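Local coordinates for alpha-11 giardin (Giardia intestinalis, PDB 2II2), which is an annexin that binds calcium and probably phosphatidylserine-containing membranes, and may take part in attachment and cytoskeletal organisation of the parasite, at residues L17-E22 / F55-K61; V26-W32 / M69-W73; N62-V68 / N294-F298. All blocks are in the same frame, centred on the assembly; numbering follows the deposited sequence. Where two conformers were deposited one is given.

Interaction 1 of 3, residues L17-E22 / F55-K61; sequences LEAKNE and FLKKCIK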
loop_
_atom_site.group_PDB
_atom_site.type_symbol
_atom_site.label_atom_id
_atom_site.label_comp_id
_atom_site.label_asym_id
_atom_site.label_seq_id
_atom_site.Cartn_x
_atom_site.Cartn_y
_atom_site.Cartn_z
ATOM N N LEU A 17 22.611 -12.933 7.975
ATOM C CA LEU A 17 22.386 -12.935 6.540
ATOM C C LEU A 17 23.212 -14.009 5.821
ATOM O O LEU A 17 22.679 -14.750 4.956
ATOM C CB LEU A 17 22.621 -11.524 5.980
ATOM C CG LEU A 17 21.565 -10.479 6.393
ATOM C CD1 LEU A 17 22.018 -9.069 5.997
ATOM C CD2 LEU A 17 20.178 -10.778 5.821
ATOM N N GLU A 18 24.487 -14.131 6.231
ATOM C CA GLU A 18 25.335 -15.156 5.637
ATOM C C GLU A 18 24.830 -16.573 5.905
ATOM O O GLU A 18 25.072 -17.473 5.104
ATOM C CB GLU A 18 26.794 -14.973 6.076
ATOM C CG GLU A 18 27.387 -13.712 5.464
ATOM C CD GLU A 18 28.688 -13.254 6.105
ATOM O OE1 GLU A 18 29.025 -13.689 7.226
ATOM O OE2 GLU A 18 29.372 -12.435 5.462
ATOM N N ALA A 19 24.132 -16.767 7.027
ATOM C CA ALA A 19 23.548 -18.061 7.364
ATOM C C ALA A 19 22.169 -18.255 6.725
ATOM O O ALA A 19 21.572 -19.342 6.850
ATOM C CB ALA A 19 23.449 -18.223 8.876
ATOM N N LYS A 20 21.650 -17.214 6.054
ATOM C CA LYS A 20 20.304 -17.216 5.507
ATOM C C LYS A 20 19.286 -17.530 6.604
ATOM O O LYS A 20 18.274 -18.198 6.356
ATOM C CB LYS A 20 20.180 -18.159 4.313
ATOM C CG LYS A 20 21.265 -17.977 3.276
ATOM C CD LYS A 20 21.024 -18.842 2.057
ATOM C CE LYS A 20 22.212 -18.818 1.113
ATOM N NZ LYS A 20 22.548 -17.451 0.609
ATOM N N ASN A 21 19.525 -17.003 7.799
ATOM C CA ASN A 21 18.661 -17.304 8.927
ATOM C C ASN A 21 17.497 -16.340 8.976
ATOM O O ASN A 21 17.554 -15.314 9.656
ATOM C CB ASN A 21 19.458 -17.290 10.232
ATOM C CG ASN A 21 18.718 -17.960 11.369
ATOM O OD1 ASN A 21 17.500 -17.853 11.476
ATOM N ND2 ASN A 21 19.452 -18.659 12.229
ATOM N N GLU A 22 16.445 -16.706 8.245
ATOM C CA GLU A 22 15.279 -15.838 8.100
ATOM C C GLU A 22 14.554 -15.639 9.424
ATOM O O GLU A 22 13.975 -14.571 9.660
ATOM C CB GLU A 22 14.338 -16.422 7.056
ATOM C CG GLU A 22 14.907 -16.391 5.669
ATOM C CD GLU A 22 13.935 -16.862 4.599
ATOM O OE1 GLU A 22 12.829 -17.336 4.929
ATOM O OE2 GLU A 22 14.294 -16.765 3.418
ATOM N N PHE A 55 22.757 -6.421 -0.126
ATOM C CA PHE A 55 23.349 -7.586 0.527
ATOM C C PHE A 55 22.265 -8.482 1.106
ATOM O O PHE A 55 22.330 -9.678 0.964
ATOM C CB PHE A 55 24.341 -7.149 1.601
ATOM C CG PHE A 55 25.078 -8.290 2.263
ATOM C CD1 PHE A 55 25.961 -9.076 1.530
ATOM C CD2 PHE A 55 24.926 -8.554 3.624
ATOM C CE1 PHE A 55 26.644 -10.127 2.115
ATOM C CE2 PHE A 55 25.602 -9.611 4.227
ATOM C CZ PHE A 55 26.478 -10.394 3.486
ATOM N N LEU A 56 21.264 -7.888 1.756
ATOM C CA LEU A 56 20.112 -8.660 2.231
ATOM C C LEU A 56 19.485 -9.451 1.069
ATOM O O LEU A 56 19.230 -10.640 1.201
ATOM C CB LEU A 56 19.117 -7.746 2.934
ATOM C CG LEU A 56 17.873 -8.393 3.549
ATOM C CD1 LEU A 56 17.341 -7.546 4.676
ATOM C CD2 LEU A 56 16.792 -8.603 2.501
ATOM N N LYS A 57 19.290 -8.789 -0.076
ATOM C CA LYS A 57 18.674 -9.462 -1.218
ATOM C C LYS A 57 19.580 -10.555 -1.778
ATOM O O LYS A 57 19.081 -11.577 -2.251
ATOM C CB LYS A 57 18.322 -8.445 -2.294
ATOM C CG LYS A 57 17.145 -7.547 -1.977
ATOM C CD LYS A 57 16.849 -6.648 -3.172
ATOM C CE LYS A 57 15.857 -5.542 -2.868
ATOM N NZ LYS A 57 15.830 -4.524 -3.958
ATOM N N LYS A 58 20.897 -10.343 -1.719
ATOM C CA LYS A 58 21.859 -11.329 -2.198
ATOM C C LYS A 58 21.844 -12.589 -1.337
ATOM O O LYS A 58 22.075 -13.685 -1.833
ATOM C CB LYS A 58 23.269 -10.732 -2.237
ATOM C CG LYS A 58 24.298 -11.575 -3.002
ATOM C CD LYS A 58 25.713 -11.025 -2.851
ATOM C CE LYS A 58 26.767 -11.898 -3.528
ATOM N NZ LYS A 58 26.804 -13.324 -3.050
ATOM N N CYS A 59 21.573 -12.416 -0.047
ATOM C CA CYS A 59 21.610 -13.518 0.912
ATOM C C CYS A 59 20.284 -14.271 1.020
ATOM O O CYS A 59 20.276 -15.486 1.224
ATOM C CB CYS A 59 21.993 -12.969 2.284
ATOM S SG CYS A 59 23.713 -12.454 2.411
ATOM N N ILE A 60 19.182 -13.525 0.949
ATOM C CA ILE A 60 17.836 -14.046 1.176
ATOM C C ILE A 60 17.151 -14.346 -0.157
ATOM O O ILE A 60 17.033 -13.474 -1.014
ATOM C CB ILE A 60 16.997 -13.039 1.987
ATOM C CG1 ILE A 60 17.635 -12.752 3.350
ATOM C CG2 ILE A 60 15.553 -13.510 2.167
ATOM C CD1 ILE A 60 17.911 -13.975 4.226
ATOM N N LYS A 61 16.678 -15.576 -0.316
ATOM C CA LYS A 61 16.106 -15.988 -1.601
ATOM C C LYS A 61 14.866 -15.184 -1.918
ATOM O O LYS A 61 14.102 -14.809 -1.026
ATOM C CB LYS A 61 15.835 -17.482 -1.639
ATOM C CG LYS A 61 17.129 -18.268 -1.638
ATOM C CD LYS A 61 16.904 -19.751 -1.737
ATOM C CE LYS A 61 18.226 -20.508 -1.629
ATOM N NZ LYS A 61 18.975 -20.174 -0.406
HETATM O O HOH W 1 20.563 -17.642 -1.335
HETATM O O HOH W 2 23.965 -15.799 -1.154
HETATM O O HOH W 3 16.672 -17.192 2.093
HETATM O O HOH W 4 13.108 -16.489 1.052
#

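Interaction 2 of 3, residues V26-W32 / M69-W73; sequences VTFTSRW and MALGW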
loop_
_atom_site.group_PDB
_atom_site.type_symbol
_atom_site.label_atom_id
_atom_site.label_comp_id
_atom_site.label_asym_id
_atom_site.label_seq_id
_atom_site.Cartn_x
_atom_site.Cartn_y
_atom_site.Cartn_z
ATOM N N VAL A 26 14.130 -11.844 11.417
ATOM C CA VAL A 26 12.901 -11.223 11.932
ATOM C C VAL A 26 13.104 -10.633 13.328
ATOM O O VAL A 26 12.772 -9.475 13.580
ATOM C CB VAL A 26 11.735 -12.219 11.946
ATOM C CG1 VAL A 26 10.496 -11.671 12.611
ATOM C CG2 VAL A 26 11.381 -12.659 10.521
ATOM N N THR A 27 13.647 -11.436 14.229
ATOM C CA THR A 27 13.834 -10.960 15.593
ATOM C C THR A 27 14.862 -9.827 15.659
ATOM O O THR A 27 14.702 -8.876 16.434
ATOM C CB THR A 27 14.181 -12.116 16.537
ATOM O OG1 THR A 27 15.408 -12.710 16.133
ATOM C CG2 THR A 27 13.094 -13.151 16.499
ATOM N N PHE A 28 15.922 -9.928 14.858
ATOM C CA PHE A 28 16.891 -8.838 14.782
ATOM C C PHE A 28 16.240 -7.516 14.350
ATOM O O PHE A 28 16.469 -6.441 14.930
ATOM C CB PHE A 28 18.048 -9.202 13.840
ATOM C CG PHE A 28 19.051 -8.092 13.683
ATOM C CD1 PHE A 28 20.122 -7.962 14.571
ATOM C CD2 PHE A 28 18.913 -7.157 12.680
ATOM C CE1 PHE A 28 21.036 -6.928 14.428
ATOM C CE2 PHE A 28 19.797 -6.107 12.540
ATOM C CZ PHE A 28 20.863 -5.998 13.422
ATOM N N THR A 29 15.418 -7.606 13.305
ATOM C CA THR A 29 14.786 -6.429 12.734
ATOM C C THR A 29 13.865 -5.757 13.741
ATOM O O THR A 29 13.737 -4.541 13.736
ATOM C CB THR A 29 14.069 -6.786 11.437
ATOM O OG1 THR A 29 15.040 -7.273 10.502
ATOM C CG2 THR A 29 13.370 -5.582 10.822
ATOM N N SER A 30 13.259 -6.558 14.618
ATOM C CA SER A 30 12.290 -6.050 15.591
ATOM C C SER A 30 12.884 -5.030 16.573
ATOM O O SER A 30 12.144 -4.270 17.237
ATOM C CB SER A 30 11.686 -7.217 16.389
ATOM O OG SER A 30 12.567 -7.629 17.431
ATOM N N ARG A 31 14.210 -4.976 16.677
ATOM C CA ARG A 31 14.855 -4.161 17.693
ATOM C C ARG A 31 14.868 -2.683 17.405
ATOM O O ARG A 31 15.082 -1.902 18.329
ATOM C CB ARG A 31 16.310 -4.607 17.864
ATOM C CG ARG A 31 16.475 -5.988 18.364
ATOM C CD ARG A 31 17.922 -6.201 18.703
ATOM N NE ARG A 31 18.255 -7.582 18.445
ATOM C CZ ARG A 31 19.473 -8.003 18.168
ATOM N NH1 ARG A 31 20.483 -7.130 18.130
ATOM N NH2 ARG A 31 19.667 -9.292 17.939
ATOM N N TRP A 32 14.640 -2.302 16.150
ATOM C CA TRP A 32 15.022 -0.975 15.672
ATOM C C TRP A 32 13.869 -0.078 15.234
ATOM O O TRP A 32 12.981 -0.512 14.506
ATOM C CB TRP A 32 16.000 -1.124 14.502
ATOM C CG TRP A 32 17.065 -2.151 14.754
ATOM C CD1 TRP A 32 17.107 -3.435 14.275
ATOM C CD2 TRP A 32 18.238 -1.996 15.571
ATOM N NE1 TRP A 32 18.223 -4.082 14.742
ATOM C CE2 TRP A 32 18.934 -3.224 15.542
ATOM C CE3 TRP A 32 18.758 -0.944 16.346
ATOM C CZ2 TRP A 32 20.133 -3.421 16.234
ATOM C CZ3 TRP A 32 19.966 -1.141 17.022
ATOM C CH2 TRP A 32 20.637 -2.365 16.961
ATOM N N MET A 69 11.087 -7.619 3.824
ATOM C CA MET A 69 12.317 -7.185 4.481
ATOM C C MET A 69 13.016 -6.045 3.728
ATOM O O MET A 69 13.469 -5.041 4.337
ATOM C CB MET A 69 13.268 -8.373 4.653
ATOM C CG MET A 69 12.962 -9.262 5.812
ATOM S SD MET A 69 13.261 -8.344 7.344
ATOM C CE MET A 69 12.668 -9.496 8.587
ATOM N N ALA A 70 13.118 -6.189 2.403
ATOM C CA ALA A 70 13.774 -5.160 1.606
ATOM C C ALA A 70 13.018 -3.845 1.600
ATOM O O ALA A 70 13.638 -2.786 1.627
ATOM C CB ALA A 70 14.028 -5.636 0.184
ATOM N N LEU A 71 11.685 -3.927 1.554
ATOM C CA LEU A 71 10.886 -2.718 1.639
ATOM C C LEU A 71 10.906 -2.137 3.051
ATOM O O LEU A 71 11.110 -0.927 3.227
ATOM C CB LEU A 71 9.443 -2.993 1.198
ATOM C CG LEU A 71 9.203 -3.289 -0.283
ATOM C CD1 LEU A 71 7.744 -3.652 -0.499
ATOM C CD2 LEU A 71 9.614 -2.116 -1.206
ATOM N N GLY A 72 10.727 -3.000 4.049
ATOM C CA GLY A 72 10.650 -2.547 5.435
ATOM C C GLY A 72 11.959 -1.924 5.927
ATOM O O GLY A 72 11.932 -0.966 6.700
ATOM N N TRP A 73 13.106 -2.444 5.492
ATOM C CA TRP A 73 14.404 -1.869 5.882
ATOM C C TRP A 73 14.761 -0.554 5.191
ATOM O O TRP A 73 15.658 0.143 5.638
ATOM C CB TRP A 73 15.527 -2.896 5.648
ATOM C CG TRP A 73 15.749 -3.774 6.809
ATOM C CD1 TRP A 73 15.268 -5.033 7.033
ATOM C CD2 TRP A 73 16.523 -3.435 7.951
ATOM N NE1 TRP A 73 15.719 -5.499 8.249
ATOM C CE2 TRP A 73 16.493 -4.538 8.834
ATOM C CE3 TRP A 73 17.274 -2.305 8.312
ATOM C CZ2 TRP A 73 17.171 -4.547 10.065
ATOM C CZ3 TRP A 73 17.957 -2.321 9.545
ATOM C CH2 TRP A 73 17.883 -3.424 10.403
#

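Interaction 3 of 3, residues N62-V68 / N294-F298; sequences NGPYEDV and NKVNF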
loop_
_atom_site.group_PDB
_atom_site.type_symbol
_atom_site.label_atom_id
_atom_site.label_comp_id
_atom_site.label_asym_id
_atom_site.label_seq_id
_atom_site.Cartn_x
_atom_site.Cartn_y
_atom_site.Cartn_z
ATOM N N ASN A 62 14.675 -14.909 -3.206
ATOM C CA ASN A 62 13.669 -13.957 -3.652
ATOM C C ASN A 62 12.245 -14.459 -3.406
ATOM O O ASN A 62 11.986 -15.679 -3.383
ATOM C CB ASN A 62 13.885 -13.609 -5.126
ATOM C CG ASN A 62 13.352 -14.680 -6.065
ATOM O OD1 ASN A 62 12.167 -14.670 -6.419
ATOM N ND2 ASN A 62 14.219 -15.603 -6.496
ATOM N N GLY A 63 11.340 -13.506 -3.174
ATOM C CA GLY A 63 9.967 -13.858 -2.844
ATOM C C GLY A 63 9.391 -12.869 -1.870
ATOM O O GLY A 63 9.999 -11.833 -1.601
ATOM N N PRO A 64 8.206 -13.155 -1.326
ATOM C CA PRO A 64 7.545 -12.208 -0.432
ATOM C C PRO A 64 8.261 -11.946 0.894
ATOM O O PRO A 64 8.159 -10.838 1.424
ATOM C CB PRO A 64 6.132 -12.803 -0.243
ATOM C CG PRO A 64 6.279 -14.235 -0.555
ATOM C CD PRO A 64 7.371 -14.334 -1.606
ATOM N N TYR A 65 8.943 -12.949 1.448
ATOM C CA TYR A 65 9.747 -12.703 2.637
ATOM C C TYR A 65 10.868 -11.681 2.321
ATOM O O TYR A 65 11.052 -10.702 3.029
ATOM C CB TYR A 65 10.299 -14.018 3.223
ATOM C CG TYR A 65 11.217 -13.766 4.400
ATOM C CD1 TYR A 65 10.736 -13.702 5.714
ATOM C CD2 TYR A 65 12.559 -13.506 4.191
ATOM C CE1 TYR A 65 11.569 -13.425 6.768
ATOM C CE2 TYR A 65 13.410 -13.235 5.243
ATOM C CZ TYR A 65 12.918 -13.190 6.536
ATOM O OH TYR A 65 13.749 -12.908 7.584
ATOM N N GLU A 66 11.589 -11.901 1.213
ATOM C CA GLU A 66 12.603 -10.922 0.823
ATOM C C GLU A 66 11.962 -9.542 0.605
ATOM O O GLU A 66 12.514 -8.535 1.030
ATOM C CB GLU A 66 13.289 -11.333 -0.489
ATOM C CG GLU A 66 14.550 -10.508 -0.805
ATOM C CD GLU A 66 14.889 -10.443 -2.281
ATOM O OE1 GLU A 66 14.154 -9.734 -3.034
ATOM O OE2 GLU A 66 15.874 -11.094 -2.686
ATOM N N ASP A 67 10.811 -9.502 -0.069
ATOM C CA ASP A 67 10.146 -8.245 -0.389
ATOM C C ASP A 67 9.824 -7.452 0.871
ATOM O O ASP A 67 10.068 -6.267 0.927
ATOM C CB ASP A 67 8.811 -8.471 -1.103
ATOM C CG ASP A 67 8.943 -8.892 -2.540
ATOM O OD1 ASP A 67 10.044 -8.800 -3.118
ATOM O OD2 ASP A 67 7.904 -9.328 -3.092
ATOM N N VAL A 68 9.211 -8.107 1.862
ATOM C CA VAL A 68 8.798 -7.373 3.057
ATOM C C VAL A 68 10.014 -6.840 3.807
ATOM O O VAL A 68 10.009 -5.727 4.345
ATOM C CB VAL A 68 7.839 -8.200 3.962
ATOM C CG1 VAL A 68 8.561 -9.294 4.729
ATOM C CG2 VAL A 68 7.132 -7.254 4.926
ATOM N N ASN A 294 9.993 -19.564 0.085
ATOM C CA ASN A 294 10.043 -18.097 0.066
ATOM C C ASN A 294 8.858 -17.445 0.749
ATOM O O ASN A 294 8.755 -16.209 0.762
ATOM C CB ASN A 294 10.254 -17.520 -1.338
ATOM C CG ASN A 294 9.067 -17.716 -2.262
ATOM O OD1 ASN A 294 8.012 -18.243 -1.878
ATOM N ND2 ASN A 294 9.237 -17.286 -3.523
ATOM N N LYS A 295 7.981 -18.283 1.309
ATOM C CA LYS A 295 6.817 -17.808 2.063
ATOM C C LYS A 295 6.789 -18.240 3.508
ATOM O O LYS A 295 6.064 -17.645 4.301
ATOM C CB LYS A 295 5.514 -18.253 1.388
ATOM C CG LYS A 295 5.306 -17.579 0.054
ATOM C CD LYS A 295 4.126 -18.148 -0.681
ATOM C CE LYS A 295 4.039 -17.651 -2.122
ATOM N NZ LYS A 295 5.212 -18.135 -2.921
ATOM N N VAL A 296 7.525 -19.298 3.860
ATOM C CA VAL A 296 7.337 -19.927 5.169
ATOM C C VAL A 296 7.531 -18.967 6.353
ATOM O O VAL A 296 6.819 -19.088 7.365
ATOM C CB VAL A 296 8.190 -21.193 5.324
ATOM C CG1 VAL A 296 9.657 -20.859 5.324
ATOM C CG2 VAL A 296 7.809 -21.934 6.602
ATOM N N ASN A 297 8.473 -18.027 6.228
ATOM C CA ASN A 297 8.729 -17.079 7.307
ATOM C C ASN A 297 8.041 -15.735 7.164
ATOM O O ASN A 297 8.236 -14.837 7.992
ATOM C CB ASN A 297 10.233 -16.901 7.522
ATOM C CG ASN A 297 10.869 -18.190 7.994
ATOM O OD1 ASN A 297 10.501 -18.714 9.045
ATOM N ND2 ASN A 297 11.815 -18.700 7.243
ATOM N N PHE A 298 7.231 -15.579 6.116
ATOM C CA PHE A 298 6.532 -14.319 5.883
ATOM C C PHE A 298 5.601 -13.971 7.035
ATOM O O PHE A 298 5.567 -12.817 7.472
ATOM C CB PHE A 298 5.729 -14.333 4.567
ATOM C CG PHE A 298 4.914 -13.084 4.411
ATOM C CD1 PHE A 298 5.543 -11.855 4.147
ATOM C CD2 PHE A 298 3.555 -13.081 4.663
ATOM C CE1 PHE A 298 4.826 -10.691 4.086
ATOM C CE2 PHE A 298 2.818 -11.895 4.608
ATOM C CZ PHE A 298 3.470 -10.708 4.336
HETATM O O HOH W 5 11.351 -14.537 -0.123
#

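Interaction 1 of 3, residues L17-E22 / F55-K61
The Schellman motif that closes helix 9-18 at Lys20 packs on Cys59 at the end of helix 52-59, beside a calcium site of this annexin. Lys20 NZ gives a hydrogen bond to Cys59 O at 3.1 Å. The ammonium lies 18° off the carbonyl plane. The Lys20 chain runs extended and bends only at its last torsion (chi4 -59°), which brings NZ back over the helix end. Two waters also accept from NZ. One of them joins it to Lys61 NZ, so two like charges share a water, and the other, held weakly, links it to Lys58 O. Lys20 has the positive phi of the Schellman motif, and helix 52-59 ends beside it. The next residue there, Ile60, is part of the calcium site, which is seen in another structure of this protein; no calcium is bound here. Leu17 supplies the apolar half. Its CD1 lies 3.8 Å from Phe55 CD2, and its CD2 is 4.0 Å from Leu56 CG. Cys59 fits against the Leu17 backbone, with CB 3.3 Å from Leu17 O. Cys59 SG sits over one face of the Phe55 ring, toward the rim. Glu18 CG meets the edge of that ring, 4.0 Å from Phe55 CZ, while its carboxylate pairs with Lys14. Glu22 OE2 touches Ile60 CG2 at 3.7 Å and takes a bond from a water that in turn accepts from Lys61 N. The other carboxylate oxygen, Glu22 OE1, is held by Asn297.

Interaction 2 of 3, residues V26-W32 / M69-W73
Val26 meets Met69 where helix 22-29 packs beside helix 64-73, inside the N-terminal helical bundle of the annexin fold. Val26 CG2 lies 3.9 Å from Met69 CE, and the two side chains run nearly perpendicular to each other. The methionine chain is bent at its second torsion, which turns the methyl back toward helix 22-29. Phe28 comes next. Its CE2 is 3.9 Å from Trp73 CH2, which lies at the edge of the phenyl ring. The phenyl ring also packs on Val13 and Ile16 of helix 9-18. Thr29 carries the polar link. Its hydroxyl OG1 stands beside the backbone N and is bonded to Leu25 O as well as to Trp73. The methyl CG2 of Thr29 is 3.5 Å from Trp73 NE1, so both branches of the threonine touch the indole. The type I beta turn from Thr29 to Trp32 then brings the second indole in. Trp32 CD1 is 3.9 Å from Trp73 CH2, with the ring planes 49° apart. On the other segment, the indole nitrogen ties its ring to the threonine: Trp73 NE1 donates to Thr29 OG1 over 2.9 Å, bent to 140° at the hydrogen and tilted 17° out of the indole plane.

Interaction 3 of 3, residues N62-V68 / N294-F298
Pro64 and Asn294 meet nearly at right angles, with the proline ring laid against the backbone and amide of the asparagine. Pro64 CD is 3.3 Å from Asn294 O. The amide of Asn294 stands between its backbone N and carbonyl carbon (chi1 69°). From there ND2 donates to a lone pair of Asn62 O at 3.2 Å, in the carbonyl plane, with an angle of 153° at the hydrogen. Asn294 OD1 accepts from Lys295 NZ, whose charge also pairs with Glu292 and Asp250. Lys295 CG passes obliquely over Pro64 CG at 3.5 Å. Tyr65 N makes a weak bond to Asn294 O, and a water accepting from Glu66 N lies near that oxygen. The Tyr65 ring is turned 71° from the Asn297 amide, whose ND2 is bonded to Glu22. Tyr65 CD1 lies 3.7 Å from Asn297 CB, with Asn297 O at the ring edge. Further along, Val68 stands roughly perpendicular to Phe298, with Val68 CB 3.9 Å from Phe298 CE1 at the ring's edge. The chain before helix 298-306 thus packs on the first turn of helix 64-73, N-capped at Gly63, which follows Ile60 and carries Glu66, two residues of a calcium site seen in another structure of this protein.

From the N terminus, helix 9-18 turns into helix 22-29, and helices 34-48 and 52-59 follow before helix 64-73. Interaction 1 closes the loop from residue 17 to 61, and interaction 2 the loop from residue 26 to 73. Their segments alternate, so the two closures cross, and they touch through Leu56 against Met69 and Trp73. Interaction 3 brings the chain before helix 298-306 back to helix 64-73, over 220 residues later. It opens after interaction 1 has closed and crosses interaction 2. Glu22 of interaction 1 meets interaction 3, its backbone O bonded weakly to Tyr65 OH. Interactions 1 and 2 tie the N-terminal helices together; interaction 3 ties them to the C-terminal end of the chain.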